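Local coordinates for aldehyde dehydrogenase (Bartonella henselae, PDB 3I44), which probably oxidises aldehydes to carboxylic acids with a nicotinamide cofactor as electron acceptor, as other members of the aldehyde dehydrogenase family do, at residues K318-A323 with V389-K394; G343-K348 with D352-L357; D356-G361 with G371-P376. The protein carries 1 engineered substitution. All blocks are in the same frame, centred on the assembly; numbering follows the deposited sequence.

Contact 1 (K318-A323 with V389-K394)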
# COMPACT_ATOMS: atom_id res chain seq x y z
N LYS A 318 -26.50 -13.96 32.36
CA LYS A 318 -25.22 -14.17 33.07
C LYS A 318 -24.13 -13.15 32.67
O LYS A 318 -23.39 -12.62 33.51
CB LYS A 318 -24.72 -15.60 32.84
CG LYS A 318 -23.42 -15.90 33.56
CD LYS A 318 -23.14 -17.39 33.56
CE LYS A 318 -21.94 -17.72 34.42
NZ LYS A 318 -21.79 -19.21 34.57
N ALA A 319 -24.05 -12.86 31.37
CA ALA A 319 -23.09 -11.87 30.87
C ALA A 319 -23.33 -10.48 31.48
O ALA A 319 -22.39 -9.82 31.97
CB ALA A 319 -23.12 -11.81 29.33
N ILE A 320 -24.59 -10.05 31.49
CA ILE A 320 -24.94 -8.76 32.06
C ILE A 320 -24.53 -8.71 33.51
O ILE A 320 -23.93 -7.73 33.97
CB ILE A 320 -26.46 -8.45 31.96
CG1 ILE A 320 -26.86 -8.24 30.50
CG2 ILE A 320 -26.80 -7.20 32.80
CD1 ILE A 320 -28.39 -8.39 30.21
N LYS A 321 -24.85 -9.78 34.23
CA LYS A 321 -24.59 -9.82 35.67
C LYS A 321 -23.08 -9.82 35.91
O LYS A 321 -22.59 -9.12 36.81
CB LYS A 321 -25.29 -11.05 36.30
N THR A 322 -22.33 -10.55 35.09
CA THR A 322 -20.86 -10.62 35.26
C THR A 322 -20.19 -9.29 34.94
O THR A 322 -19.35 -8.81 35.69
CB THR A 322 -20.23 -11.74 34.39
OG1 THR A 322 -20.79 -12.99 34.77
CG2 THR A 322 -18.74 -11.80 34.54
N ALA A 323 -20.58 -8.68 33.82
CA ALA A 323 -20.11 -7.32 33.47
C ALA A 323 -20.39 -6.28 34.59
O ALA A 323 -19.52 -5.49 34.96
CB ALA A 323 -20.77 -6.87 32.16
N VAL A 389 -21.25 -0.10 31.64
CA VAL A 389 -21.76 -1.20 30.84
C VAL A 389 -23.15 -0.86 30.29
O VAL A 389 -24.04 -0.48 31.06
CB VAL A 389 -21.79 -2.52 31.67
CG1 VAL A 389 -22.39 -3.66 30.89
CG2 VAL A 389 -20.39 -2.91 32.17
N PHE A 390 -23.33 -1.03 28.98
CA PHE A 390 -24.65 -1.00 28.35
C PHE A 390 -25.03 -2.39 27.86
O PHE A 390 -24.15 -3.13 27.40
CB PHE A 390 -24.65 -0.05 27.15
CG PHE A 390 -24.57 1.40 27.52
CD1 PHE A 390 -25.73 2.10 27.88
CD2 PHE A 390 -23.35 2.07 27.53
CE1 PHE A 390 -25.66 3.46 28.21
CE2 PHE A 390 -23.28 3.41 27.86
CZ PHE A 390 -24.44 4.11 28.19
N ALA A 391 -26.32 -2.73 27.95
CA ALA A 391 -26.87 -3.97 27.43
C ALA A 391 -28.04 -3.62 26.51
O ALA A 391 -28.46 -2.45 26.44
CB ALA A 391 -27.32 -4.92 28.55
N ASP A 392 -28.56 -4.63 25.79
CA ASP A 392 -29.58 -4.42 24.77
C ASP A 392 -29.18 -3.30 23.79
O ASP A 392 -29.99 -2.44 23.44
CB ASP A 392 -30.92 -4.13 25.45
CG ASP A 392 -31.20 -5.13 26.56
OD1 ASP A 392 -31.11 -6.35 26.25
OD2 ASP A 392 -31.46 -4.72 27.72
N VAL A 393 -27.92 -3.31 23.36
CA VAL A 393 -27.44 -2.32 22.41
C VAL A 393 -27.86 -2.80 21.03
O VAL A 393 -27.90 -3.99 20.77
CB VAL A 393 -25.92 -2.13 22.49
CG1 VAL A 393 -25.46 -1.11 21.42
CG2 VAL A 393 -25.51 -1.68 23.91
N LYS A 394 -28.24 -1.86 20.18
CA LYS A 394 -28.71 -2.17 18.83
C LYS A 394 -27.72 -1.58 17.82
O LYS A 394 -27.06 -0.57 18.12
CB LYS A 394 -30.08 -1.53 18.60
CG LYS A 394 -31.19 -1.99 19.54
CD LYS A 394 -31.72 -3.34 19.13
CE LYS A 394 -32.76 -3.87 20.14
NZ LYS A 394 -34.11 -3.35 19.77

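Contact 2 (G343-K348 with D352-L357)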
# COMPACT_ATOMS: atom_id res chain seq x y z
N GLY A 343 -6.70 4.22 35.26
CA GLY A 343 -6.33 5.63 35.44
C GLY A 343 -7.38 6.52 34.79
O GLY A 343 -8.44 6.04 34.34
N PRO A 344 -7.08 7.84 34.72
CA PRO A 344 -7.96 8.70 33.95
C PRO A 344 -7.81 8.43 32.45
O PRO A 344 -6.85 7.75 32.02
CB PRO A 344 -7.44 10.09 34.28
CG PRO A 344 -6.04 9.90 34.55
CD PRO A 344 -5.92 8.58 35.24
N VAL A 345 -8.76 8.93 31.66
CA VAL A 345 -8.51 9.07 30.23
C VAL A 345 -7.58 10.29 30.02
O VAL A 345 -7.33 11.09 30.94
CB VAL A 345 -9.80 9.14 29.39
CG1 VAL A 345 -10.64 7.88 29.62
CG2 VAL A 345 -10.58 10.44 29.66
N VAL A 346 -7.04 10.40 28.82
CA VAL A 346 -5.82 11.20 28.62
C VAL A 346 -6.05 12.71 28.66
O VAL A 346 -5.15 13.45 29.05
CB VAL A 346 -5.11 10.86 27.26
CG1 VAL A 346 -5.98 11.23 26.07
CG2 VAL A 346 -3.73 11.57 27.17
N SER A 347 -7.24 13.14 28.24
CA SER A 347 -7.53 14.57 28.05
C SER A 347 -8.97 14.97 28.31
O SER A 347 -9.92 14.14 28.33
CB SER A 347 -7.14 15.03 26.63
OG SER A 347 -8.10 14.64 25.66
N LYS A 348 -9.12 16.30 28.45
CA LYS A 348 -10.44 16.94 28.61
C LYS A 348 -11.29 16.67 27.40
O LYS A 348 -12.45 16.29 27.54
CB LYS A 348 -10.28 18.47 28.85
CG LYS A 348 -11.61 19.24 28.90
CD LYS A 348 -12.45 18.77 30.08
CE LYS A 348 -13.79 19.51 30.15
NZ LYS A 348 -14.78 18.69 30.91
N ASP A 352 -14.66 14.69 27.30
CA ASP A 352 -15.92 15.25 26.83
C ASP A 352 -16.56 14.36 25.74
O ASP A 352 -17.76 14.12 25.77
CB ASP A 352 -15.78 16.71 26.37
CG ASP A 352 -15.42 17.68 27.52
OD1 ASP A 352 -15.71 17.39 28.70
OD2 ASP A 352 -14.79 18.73 27.24
N LYS A 353 -15.74 13.84 24.81
CA LYS A 353 -16.25 12.95 23.75
C LYS A 353 -16.88 11.68 24.35
O LYS A 353 -17.91 11.21 23.88
CB LYS A 353 -15.13 12.55 22.75
CG LYS A 353 -14.85 13.60 21.65
CD LYS A 353 -13.40 13.49 21.06
CE LYS A 353 -13.14 12.14 20.34
NZ LYS A 353 -11.72 12.04 19.77
N ILE A 354 -16.23 11.14 25.39
CA ILE A 354 -16.71 9.90 26.01
C ILE A 354 -18.02 10.16 26.75
O ILE A 354 -18.99 9.37 26.64
CB ILE A 354 -15.65 9.28 26.95
CG1 ILE A 354 -14.40 8.84 26.17
CG2 ILE A 354 -16.28 8.08 27.72
CD1 ILE A 354 -13.08 8.66 27.02
N GLN A 355 -18.05 11.26 27.50
CA GLN A 355 -19.31 11.63 28.20
C GLN A 355 -20.46 11.76 27.23
O GLN A 355 -21.57 11.28 27.49
CB GLN A 355 -19.15 12.94 28.99
CG GLN A 355 -18.14 12.87 30.11
CD GLN A 355 -18.53 11.84 31.15
OE1 GLN A 355 -19.64 11.86 31.64
NE2 GLN A 355 -17.61 10.92 31.47
N ASP A 356 -20.19 12.39 26.08
CA ASP A 356 -21.23 12.58 25.06
C ASP A 356 -21.73 11.22 24.55
O ASP A 356 -22.95 11.01 24.34
CB ASP A 356 -20.68 13.42 23.91
CG ASP A 356 -21.70 13.64 22.82
OD1 ASP A 356 -22.74 14.29 23.09
OD2 ASP A 356 -21.45 13.16 21.68
N LEU A 357 -20.79 10.29 24.36
CA LEU A 357 -21.16 8.98 23.81
C LEU A 357 -21.92 8.18 24.86
O LEU A 357 -22.91 7.52 24.53
CB LEU A 357 -19.90 8.25 23.25
CG LEU A 357 -19.60 8.56 21.75
CD1 LEU A 357 -18.15 8.28 21.36
CD2 LEU A 357 -20.55 7.80 20.80

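Contact 3 (D356-G361 with G371-P376)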
# COMPACT_ATOMS: atom_id res chain seq x y z
N ASP A 356 -20.19 12.39 26.08
CA ASP A 356 -21.23 12.58 25.06
C ASP A 356 -21.73 11.22 24.55
O ASP A 356 -22.95 11.01 24.34
CB ASP A 356 -20.68 13.42 23.91
CG ASP A 356 -21.70 13.64 22.82
OD1 ASP A 356 -22.74 14.29 23.09
OD2 ASP A 356 -21.45 13.16 21.68
N LEU A 357 -20.79 10.29 24.36
CA LEU A 357 -21.16 8.98 23.81
C LEU A 357 -21.92 8.18 24.86
O LEU A 357 -22.91 7.52 24.53
CB LEU A 357 -19.90 8.25 23.25
CG LEU A 357 -19.60 8.56 21.75
CD1 LEU A 357 -18.15 8.28 21.36
CD2 LEU A 357 -20.55 7.80 20.80
N ILE A 358 -21.50 8.26 26.12
CA ILE A 358 -22.24 7.62 27.23
C ILE A 358 -23.70 8.17 27.29
O ILE A 358 -24.69 7.41 27.25
CB ILE A 358 -21.53 7.79 28.58
CG1 ILE A 358 -20.28 6.90 28.64
CG2 ILE A 358 -22.43 7.39 29.74
CD1 ILE A 358 -19.34 7.25 29.76
N GLN A 359 -23.83 9.49 27.33
CA GLN A 359 -25.14 10.14 27.30
C GLN A 359 -25.97 9.67 26.09
O GLN A 359 -27.17 9.35 26.24
CB GLN A 359 -25.00 11.67 27.33
CG GLN A 359 -26.34 12.39 27.56
CD GLN A 359 -26.95 12.03 28.91
OE1 GLN A 359 -26.34 12.22 29.95
NE2 GLN A 359 -28.15 11.47 28.88
N SER A 360 -25.34 9.53 24.92
CA SER A 360 -26.03 9.01 23.72
C SER A 360 -26.61 7.61 23.93
O SER A 360 -27.71 7.27 23.39
CB SER A 360 -25.11 9.00 22.48
OG SER A 360 -24.33 7.80 22.35
N GLY A 361 -25.88 6.78 24.68
CA GLY A 361 -26.33 5.42 24.95
C GLY A 361 -27.60 5.48 25.75
O GLY A 361 -28.57 4.79 25.46
N GLY A 371 -22.35 2.23 35.99
CA GLY A 371 -21.61 3.42 35.56
C GLY A 371 -22.54 4.44 34.92
O GLY A 371 -23.75 4.46 35.19
N GLY A 372 -21.98 5.28 34.05
CA GLY A 372 -22.71 6.41 33.48
C GLY A 372 -21.83 7.64 33.37
O GLY A 372 -20.59 7.54 33.34
N THR A 373 -22.48 8.80 33.30
CA THR A 373 -21.79 10.10 33.13
C THR A 373 -21.21 10.64 34.43
O THR A 373 -21.62 10.26 35.52
CB THR A 373 -22.77 11.15 32.47
OG1 THR A 373 -23.87 11.45 33.35
CG2 THR A 373 -23.33 10.60 31.14
N GLY A 374 -20.23 11.52 34.31
CA GLY A 374 -19.65 12.20 35.46
C GLY A 374 -18.45 11.51 36.08
O GLY A 374 -18.13 10.36 35.77
N LEU A 375 -17.79 12.23 36.97
CA LEU A 375 -16.63 11.71 37.69
C LEU A 375 -17.07 10.61 38.66
O LEU A 375 -18.16 10.69 39.21
CB LEU A 375 -15.95 12.84 38.46
CG LEU A 375 -15.09 13.82 37.64
CD1 LEU A 375 -14.69 15.04 38.51
CD2 LEU A 375 -13.86 13.13 37.13
N PRO A 376 -16.24 9.57 38.85
CA PRO A 376 -16.59 8.61 39.88
C PRO A 376 -16.62 9.29 41.26
O PRO A 376 -15.90 10.26 41.50
CB PRO A 376 -15.47 7.56 39.80
CG PRO A 376 -14.72 7.84 38.57
CD PRO A 376 -14.96 9.27 38.21
O HOH W 1 -26.71 11.09 32.31

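Contact 1 (K318-A323 with V389-K394)
This is a buried, wholly apolar helix-on-sheet contact: Ile-320 and Ala-323, one turn apart on helix 316-329, rest on Val-389 and Ala-391 of strand 388-391. Two small pairings carry it. Ile-320 meets the Ala-391 methyl with the side of its longer branch, CG1 lying 3.9 Å and CD1 4.0 Å from Ala-391 CB. CG1 stands anti to the carbonyl carbon (chi1 -68°), and this torsion brings the branch over the strand although the CB itself is not aimed there. Three residues on, the CB of Ala-323 sits against both methyls of Val-389, 3.8 Å from Val-389 CG1 and 4.0 Å from Val-389 CG2. The strand belongs to the seven-stranded mixed sheet of an alpha/beta domain, between strand 367-370 and strand 408-414. Val-389 and Ala-391 face the helix, while Phe-390 between them points to the opposite side. Val-369 and Leu-411 of the flanking strands also touch Ile-320, and helix 287-296 packs beside Ala-323 through Val-292. Just past the strand, Asp-392 takes left-handed helical backbone angles, and its carboxylate divides its oxygens: OD1 bonds to the Tyr-316 hydroxyl at the helix start, OD2 to Thr-367 OG1.

Contact 2 (G343-K348 with D352-L357)
Val-345 and Ile-354 make the apolar half of a contact at a helix N-terminus, where the lead-in to helix 348-363, with Ser-347 as its N-cap, folds back against the helix's own first turns. Val-345 is the first residue of 343-348 to touch the helix; a backbone hydrogen bond to Tyr-383 ties it to a neighbouring loop. Its side chain meets that of Ile-354 tip to tip, Ile-354 CD1 approaching Val-345 CG1 to 3.6 Å and Val-345 CG2 to 4.0 Å. Ser-347 follows, its OG bonded to the backbone N of Gln-350 inside the first turn. With Lys-348 the helix proper begins: its carbonyl O receives Asp-352 N at 2.7 Å with an N-H...O angle of 158°. The same two residues, four apart, also pair through their side chains at the protein surface. The lysine chain bends at chi2 (63°), which turns it along the helix instead of outward, and its CE comes to 3.2 Å from both Asp-352 OD1 and Asp-352 OD2. The salt bridge itself is one-pronged: Lys-348 NZ donates to the syn lone pair of Asp-352 OD1 at 2.7 Å.

Contact 3 (D356-G361 with G371-P376)
Ile-358 and Gly-372 bring the two backbones nearest, with 6.4 Å between Ile-358 CA and Gly-372 CA where the loop 371-376 runs past the flank of helix 348-363. The setting is an alpha/beta domain: the helix leads into edge strand 367-370, and this loop opens the long connection to its antiparallel neighbour, strand 388-391. Gly-372 has a positive phi (141°) and an extended backbone that a side chain would jam against the preceding carbonyl, and its bare main chain lies directly against the isoleucine. Ile-358 CG2 is 3.7 Å from Gly-372 C, while Ile-358 CD1 lies 3.8 Å from Gly-372 O. The same CG2 also meets the Thr-373 methyl, at 3.6 Å from Thr-373 CG2, the two side chains sliding past each other in opposite directions. On the sheet side of the isoleucine, Thr-388 and Phe-390 of strand 388-391 continue the packing. The loop has further ties of its own: Gly-372 N bonds to Thr-388 OG1, and Thr-373 O accepts from Arg-386.

Toward the outside the chemistry turns polar. Gln-359 bends at chi2 (62°), bringing its amide alongside Thr-373, with Thr-373 CG2 3.6 Å from Gln-359 OE1. The other end of that amide, NE2, is taken by Asp-363 OD1 a turn further along the helix, which fixes which way the amide is flipped. The threonine hydroxyl stands between its own N and carbonyl carbon (chi1 65°), with the methyl left to face the helix. Hydroxyl and amide are then joined through a single water, which donates a hydrogen bond to Gln-359 OE1 at 2.6 Å and shares another with Thr-373 OG1 at 3.0 Å.

In the fold
Contact 1 is the buried one, a helix laid on the sheet and held by small apolar side chains alone, with no polar pairing between the segments; contacts 2 and 3 are only partly buried, each pairing an apolar patch with a polar outer edge. That edge is a direct salt bridge in contact 2 and a water bridge in contact 3. Both of these use helix 348-363, the former at its start and the latter toward its end, sharing Asp-356 and Leu-357, and Gln-355 OE1 probably bonds to Gly-374 N between them. Strand 388-391 links contacts 1 and 3: one face serves contact 1, while Phe-390 on the other packs against Ile-358 and Gly-361 of contact 3, giving helices on both sides of the sheet.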